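Local coordinates for protein carbohydrate binding module (Ruminococcus flavefaciens, PDB 4V1K) that probably binds plant cell-wall carbohydrate, as a non-catalytic module of the family 9 glycoside hydrolase Cel9A of the cellulosome, at residues 55-60 / 110-115; 28-33 / 102-107. All blocks are in the same frame, centred on the assembly; numbering follows the deposited sequence.

Contact 1: 55-60 / 110-115; sequences GKYVGQ and IKFGVW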
loop_
_atom_site.group_PDB
_atom_site.type_symbol
_atom_site.label_atom_id
_atom_site.label_comp_id
_atom_site.label_asym_id
_atom_site.label_seq_id
_atom_site.Cartn_x
_atom_site.Cartn_y
_atom_site.Cartn_z
ATOM N N GLY A 55 2.693 -0.052 17.781
ATOM C CA GLY A 55 1.833 1.076 18.103
ATOM C C GLY A 55 1.054 1.598 16.916
ATOM O O GLY A 55 0.645 0.818 16.054
ATOM N N LYS A 56 0.811 2.911 16.898
ATOM C CA LYS A 56 -0.032 3.512 15.874
ATOM C C LYS A 56 0.700 3.868 14.583
ATOM O O LYS A 56 1.800 4.449 14.592
ATOM C CB LYS A 56 -0.751 4.756 16.395
ATOM C CG LYS A 56 -2.115 4.405 16.967
ATOM C CD LYS A 56 -2.930 5.637 17.323
ATOM C CE LYS A 56 -2.513 6.253 18.629
ATOM N NZ LYS A 56 -2.830 5.394 19.804
ATOM N N TYR A 57 0.037 3.522 13.501
ATOM C CA TYR A 57 0.323 3.979 12.136
ATOM C C TYR A 57 -0.766 4.963 11.719
ATOM O O TYR A 57 -1.936 4.719 11.977
ATOM C CB TYR A 57 0.295 2.771 11.170
ATOM C CG TYR A 57 0.041 3.092 9.700
ATOM C CD1 TYR A 57 1.093 3.409 8.830
ATOM C CD2 TYR A 57 -1.247 3.081 9.175
ATOM C CE1 TYR A 57 0.854 3.711 7.500
ATOM C CE2 TYR A 57 -1.506 3.401 7.844
ATOM C CZ TYR A 57 -0.460 3.692 7.001
ATOM O OH TYR A 57 -0.765 3.972 5.679
ATOM N N VAL A 58 -0.371 6.027 11.024
ATOM C CA VAL A 58 -1.296 6.932 10.358
ATOM C C VAL A 58 -0.768 7.121 8.949
ATOM O O VAL A 58 0.413 7.419 8.748
ATOM C CB VAL A 58 -1.386 8.297 11.040
ATOM C CG1 VAL A 58 -2.396 9.195 10.328
ATOM C CG2 VAL A 58 -1.743 8.160 12.512
ATOM N N GLY A 59 -1.635 6.957 7.956
ATOM C CA GLY A 59 -1.205 7.126 6.561
ATOM C C GLY A 59 -2.343 6.967 5.580
ATOM O O GLY A 59 -3.490 6.990 5.952
ATOM N N GLN A 60 -1.996 6.860 4.303
ATOM C CA GLN A 60 -2.952 6.796 3.205
ATOM C C GLN A 60 -2.304 6.032 2.079
ATOM O O GLN A 60 -1.070 6.046 1.945
ATOM C CB GLN A 60 -3.255 8.201 2.642
ATOM C CG GLN A 60 -4.315 8.957 3.315
ATOM C CD GLN A 60 -4.496 10.336 2.781
ATOM O OE1 GLN A 60 -3.777 11.224 3.175
ATOM N NE2 GLN A 60 -5.503 10.543 1.936
ATOM N N ILE A 110 1.199 0.967 -6.874
ATOM C CA ILE A 110 0.519 1.183 -5.621
ATOM C C ILE A 110 1.514 1.824 -4.660
ATOM O O ILE A 110 2.688 1.405 -4.582
ATOM C CB ILE A 110 -0.095 -0.152 -5.063
ATOM C CG1 ILE A 110 -0.878 0.077 -3.770
ATOM C CG2 ILE A 110 0.977 -1.224 -4.811
ATOM C CD1 ILE A 110 -2.167 0.818 -3.948
ATOM N N LYS A 111 1.061 2.850 -3.943
ATOM C CA LYS A 111 1.917 3.634 -3.020
ATOM C C LYS A 111 1.363 3.584 -1.583
ATOM O O LYS A 111 0.174 3.832 -1.353
ATOM C CB LYS A 111 2.060 5.077 -3.521
ATOM C CG LYS A 111 2.698 5.172 -4.905
ATOM C CD LYS A 111 3.813 6.180 -4.975
ATOM C CE LYS A 111 4.321 6.320 -6.385
ATOM N NZ LYS A 111 5.800 6.454 -6.373
ATOM N N PHE A 112 2.241 3.227 -0.649
ATOM C CA PHE A 112 1.940 3.082 0.787
ATOM C C PHE A 112 2.518 4.293 1.499
ATOM O O PHE A 112 3.746 4.441 1.631
ATOM C CB PHE A 112 2.566 1.773 1.287
ATOM C CG PHE A 112 2.526 1.569 2.781
ATOM C CD1 PHE A 112 1.322 1.528 3.462
ATOM C CD2 PHE A 112 3.702 1.330 3.486
ATOM C CE1 PHE A 112 1.295 1.280 4.833
ATOM C CE2 PHE A 112 3.680 1.103 4.848
ATOM C CZ PHE A 112 2.477 1.077 5.507
ATOM N N GLY A 113 1.635 5.193 1.898
ATOM C CA GLY A 113 2.025 6.435 2.554
ATOM C C GLY A 113 2.102 6.246 4.069
ATOM O O GLY A 113 1.165 5.717 4.695
ATOM N N VAL A 114 3.210 6.683 4.656
ATOM C CA VAL A 114 3.405 6.635 6.103
ATOM C C VAL A 114 3.530 8.062 6.633
ATOM O O VAL A 114 4.588 8.700 6.517
ATOM C CB VAL A 114 4.667 5.803 6.505
ATOM C CG1 VAL A 114 4.730 5.642 8.025
ATOM C CG2 VAL A 114 4.638 4.429 5.859
ATOM N N TRP A 115 2.441 8.590 7.181
ATOM C CA TRP A 115 2.485 9.953 7.742
ATOM C C TRP A 115 3.075 9.977 9.161
ATOM O O TRP A 115 3.697 10.975 9.564
ATOM C CB TRP A 115 1.086 10.574 7.743
ATOM C CG TRP A 115 0.306 10.630 6.437
ATOM C CD1 TRP A 115 -1.058 10.834 6.338
ATOM C CD2 TRP A 115 0.782 10.515 5.079
ATOM N NE1 TRP A 115 -1.451 10.840 5.034
ATOM C CE2 TRP A 115 -0.357 10.644 4.235
ATOM C CE3 TRP A 115 2.040 10.276 4.484
ATOM C CZ2 TRP A 115 -0.266 10.597 2.821
ATOM C CZ3 TRP A 115 2.119 10.232 3.085
ATOM C CH2 TRP A 115 0.962 10.367 2.277
#
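Tyr57 OH donates to Gly113 O at 2.8 Å, with the acceptor lying at the ring edge near its plane. The same carbonyl also takes a weak bond from Gln60 N and a CA-H contact from Gly59, so one firm bond and two lesser contacts share this oxygen. The remaining backbone bonds run from Gly113 N to Gln60 O and from Trp115 N to Val58 O, the latter 2.8 Å long but bent to 133° at the hydrogen.

A polar side-chain bond joins Trp115 NE1 to Gln60 OE1 at 3.0 Å. It uses a lone pair of OE1, which sits in the indole plane while the amide stands 86° to it; Gln60 NE2 is held separately by Gly76 O.

Among apolar contacts, Gly59 CA lies over the five-membered ring of Trp115, 3.8 Å from its centroid, a CH-pi contact. Tyr57 and Phe112 meet tip to tip, CE1 to CE1 at 3.6 Å, the near-parallel rings offset with little face-to-face overlap. Tyr57 CG is anti to the backbone N (chi1 158°), and from there the ring extends to Phe112 and Gly113 O.

The strands pair antiparallel within a sheet where 73-83 flanks 55-64 and 25-29 flanks 109-114; Ile90 of strand 87-93 packs on Tyr57 and Phe112.

Contact 2: 28-33 / 102-107; sequences FSYKDF and IQTQYG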
loop_
_atom_site.group_PDB
_atom_site.type_symbol
_atom_site.label_atom_id
_atom_site.label_comp_id
_atom_site.label_asym_id
_atom_site.label_seq_id
_atom_site.Cartn_x
_atom_site.Cartn_y
_atom_site.Cartn_z
ATOM N N PHE A 28 5.330 0.368 -5.040
ATOM C CA PHE A 28 5.493 -0.979 -5.589
ATOM C C PHE A 28 4.827 -1.060 -6.949
ATOM O O PHE A 28 3.659 -0.694 -7.109
ATOM C CB PHE A 28 4.928 -2.035 -4.648
ATOM C CG PHE A 28 5.491 -1.961 -3.270
ATOM C CD1 PHE A 28 6.701 -2.602 -2.977
ATOM C CD2 PHE A 28 4.845 -1.236 -2.275
ATOM C CE1 PHE A 28 7.245 -2.526 -1.714
ATOM C CE2 PHE A 28 5.406 -1.158 -1.014
ATOM C CZ PHE A 28 6.596 -1.798 -0.746
ATOM N N SER A 29 5.594 -1.479 -7.954
ATOM C CA SER A 29 5.079 -1.594 -9.307
ATOM C C SER A 29 4.076 -2.756 -9.404
ATOM O O SER A 29 4.355 -3.873 -8.947
ATOM C CB SER A 29 6.230 -1.812 -10.329
ATOM O OG SER A 29 7.209 -0.767 -10.305
ATOM N N TYR A 30 2.914 -2.512 -10.020
ATOM C CA TYR A 30 1.935 -3.587 -10.187
ATOM C C TYR A 30 2.506 -4.784 -10.982
ATOM O O TYR A 30 2.120 -5.929 -10.720
ATOM C CB TYR A 30 0.664 -3.084 -10.840
ATOM C CG TYR A 30 -0.230 -2.287 -9.896
ATOM C CD1 TYR A 30 -0.841 -2.897 -8.760
ATOM C CD2 TYR A 30 -0.523 -0.951 -10.159
ATOM C CE1 TYR A 30 -1.681 -2.173 -7.909
ATOM C CE2 TYR A 30 -1.376 -0.235 -9.326
ATOM C CZ TYR A 30 -1.955 -0.834 -8.209
ATOM O OH TYR A 30 -2.826 -0.118 -7.381
ATOM N N LYS A 31 3.421 -4.527 -11.913
ATOM C CA LYS A 31 3.995 -5.608 -12.683
ATOM C C LYS A 31 4.722 -6.655 -11.800
ATOM O O LYS A 31 4.831 -7.841 -12.187
ATOM C CB LYS A 31 4.912 -5.073 -13.792
ATOM C CG LYS A 31 6.171 -4.405 -13.313
ATOM C CD LYS A 31 7.114 -4.110 -14.469
ATOM C CE LYS A 31 8.098 -2.991 -14.116
ATOM N NZ LYS A 31 8.862 -2.541 -15.324
ATOM N N ASP A 32 5.168 -6.245 -10.601
ATOM C CA ASP A 32 5.842 -7.166 -9.689
ATOM C C ASP A 32 4.894 -8.241 -9.146
ATOM O O ASP A 32 5.359 -9.331 -8.730
ATOM C CB ASP A 32 6.480 -6.451 -8.505
ATOM C CG ASP A 32 7.706 -5.567 -8.891
ATOM O OD1 ASP A 32 8.064 -5.427 -10.059
ATOM O OD2 ASP A 32 8.316 -5.006 -7.958
ATOM N N PHE A 33 3.589 -7.948 -9.162
ATOM C CA PHE A 33 2.583 -8.901 -8.668
ATOM C C PHE A 33 2.156 -9.931 -9.716
ATOM O O PHE A 33 1.733 -11.021 -9.360
ATOM C CB PHE A 33 1.319 -8.171 -8.218
ATOM C CG PHE A 33 1.500 -7.298 -6.999
ATOM C CD1 PHE A 33 2.006 -5.999 -7.122
ATOM C CD2 PHE A 33 1.151 -7.756 -5.736
ATOM C CE1 PHE A 33 2.184 -5.191 -6.009
ATOM C CE2 PHE A 33 1.284 -6.940 -4.627
ATOM C CZ PHE A 33 1.812 -5.667 -4.752
ATOM N N ILE A 102 -7.935 1.744 -11.689
ATOM C CA ILE A 102 -6.510 1.456 -11.389
ATOM C C ILE A 102 -5.742 1.084 -12.675
ATOM O O ILE A 102 -6.219 0.236 -13.490
ATOM C CB ILE A 102 -6.343 0.379 -10.289
ATOM C CG1 ILE A 102 -6.754 0.972 -8.931
ATOM C CG2 ILE A 102 -4.919 -0.170 -10.220
ATOM C CD1 ILE A 102 -6.799 0.001 -7.762
ATOM N N GLN A 103 -4.539 1.670 -12.795
ATOM C CA GLN A 103 -3.670 1.398 -13.928
ATOM C C GLN A 103 -2.567 0.442 -13.484
ATOM O O GLN A 103 -1.631 0.823 -12.788
ATOM C CB GLN A 103 -3.061 2.701 -14.483
ATOM C CG GLN A 103 -2.027 2.472 -15.581
ATOM C CD GLN A 103 -2.606 1.785 -16.800
ATOM O OE1 GLN A 103 -2.880 0.590 -16.764
ATOM N NE2 GLN A 103 -2.742 2.531 -17.917
ATOM N N THR A 104 -2.705 -0.831 -13.860
ATOM C CA THR A 104 -1.668 -1.832 -13.568
ATOM C C THR A 104 -0.577 -1.940 -14.632
ATOM O O THR A 104 0.477 -2.580 -14.399
ATOM C CB THR A 104 -2.278 -3.244 -13.382
ATOM O OG1 THR A 104 -2.941 -3.672 -14.575
ATOM C CG2 THR A 104 -3.247 -3.257 -12.223
ATOM N N GLN A 105 -0.802 -1.311 -15.778
ATOM C CA GLN A 105 0.110 -1.392 -16.924
ATOM C C GLN A 105 1.038 -0.177 -17.008
ATOM O O GLN A 105 0.839 0.840 -16.317
ATOM C CB GLN A 105 -0.714 -1.447 -18.213
ATOM C CG GLN A 105 -1.799 -2.532 -18.228
ATOM C CD GLN A 105 -2.469 -2.676 -19.575
ATOM O OE1 GLN A 105 -1.817 -2.935 -20.571
ATOM N NE2 GLN A 105 -3.784 -2.516 -19.609
ATOM N N TYR A 106 2.051 -0.291 -17.867
ATOM C CA TYR A 106 2.887 0.860 -18.268
ATOM C C TYR A 106 3.618 1.510 -17.073
ATOM O O TYR A 106 3.913 2.693 -17.082
ATOM C CB TYR A 106 2.069 1.888 -19.113
ATOM C CG TYR A 106 1.323 1.201 -20.228
ATOM C CD1 TYR A 106 2.028 0.497 -21.213
ATOM C CD2 TYR A 106 -0.076 1.222 -20.309
ATOM C CE1 TYR A 106 1.367 -0.195 -22.228
ATOM C CE2 TYR A 106 -0.746 0.546 -21.335
ATOM C CZ TYR A 106 -0.026 -0.162 -22.292
ATOM O OH TYR A 106 -0.679 -0.892 -23.303
ATOM N N GLY A 107 3.962 0.678 -16.090
ATOM C CA GLY A 107 4.709 1.095 -14.902
ATOM C C GLY A 107 3.836 1.582 -13.734
ATOM O O GLY A 107 4.372 2.140 -12.764
HETATM O O HOH W 1 6.825 1.631 -11.757
#
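A water joins Ser29 to Gly107, accepting from Ser29 OG at 2.8 Å and donating to Gly107 O at 2.7 Å. No direct hydrogen bond crosses between the segments; the water bridges them instead.

Tyr30 follows and carries the packing. Its CG is anti to the carbonyl carbon (chi1 -76°), and the ring runs past three successive loop residues. Thr104 CG2 lies over one face, 4.2 Å from the centroid and displaced toward the rim, a CH-pi contact. Gln103 O approaches CD2 obliquely at 3.4 Å and has no hydrogen-bonding partner in the model. Ile102 CG2 reaches the phenol end, 3.6 Å from CZ, with the two side chains crossing at about a right angle. Beyond it, Tyr30 OH is hydrogen-bonded to Thr63 OG1.

The contact sets the end of strand 25-29 against the irregular connection between helix 96-99 and strand 109-114, at the surface of a beta-sandwich-like module of two antiparallel sheets. An alanine in place of Tyr30 would probably open a gap beside Ile102 CG2 and Thr104 CG2 and leave Thr63 OG1 without its phenol mate.

From Tyr30 to Phe33 the backbone angles are helical but no regular helix forms; two i to i+3 bonds run from Asp32 N to Ser29 O and, at 2.9 Å, from Phe33 N to Tyr30 O. Phe33 turns to the opposite sheet, packing on Tyr6, Ile8, Val127 and Leu129.

The centres of contact 1 and contact 2 are about 20 Å apart, on opposite sides of the chain's centre, yet both reach one antiparallel sheet. Strands 25-29 and 109-114 are neighbours in it: Ile110 O is 2.9 Å from Phe28 N, a probable hydrogen bond, and Ile110 CB packs 3.6 Å from Tyr30 OH. Along the chain the segments alternate, in the order 28-33, 55-60, 102-107, 110-115, so each contact spans a segment of the other. Contact 1 joins strands inside the sheet, near the core; contact 2 ties the end of one of its strands to a surface loop. In this probable carbohydrate-binding module, both bring sequence-distant segments together around the neighbouring strands 25-29 and 109-114.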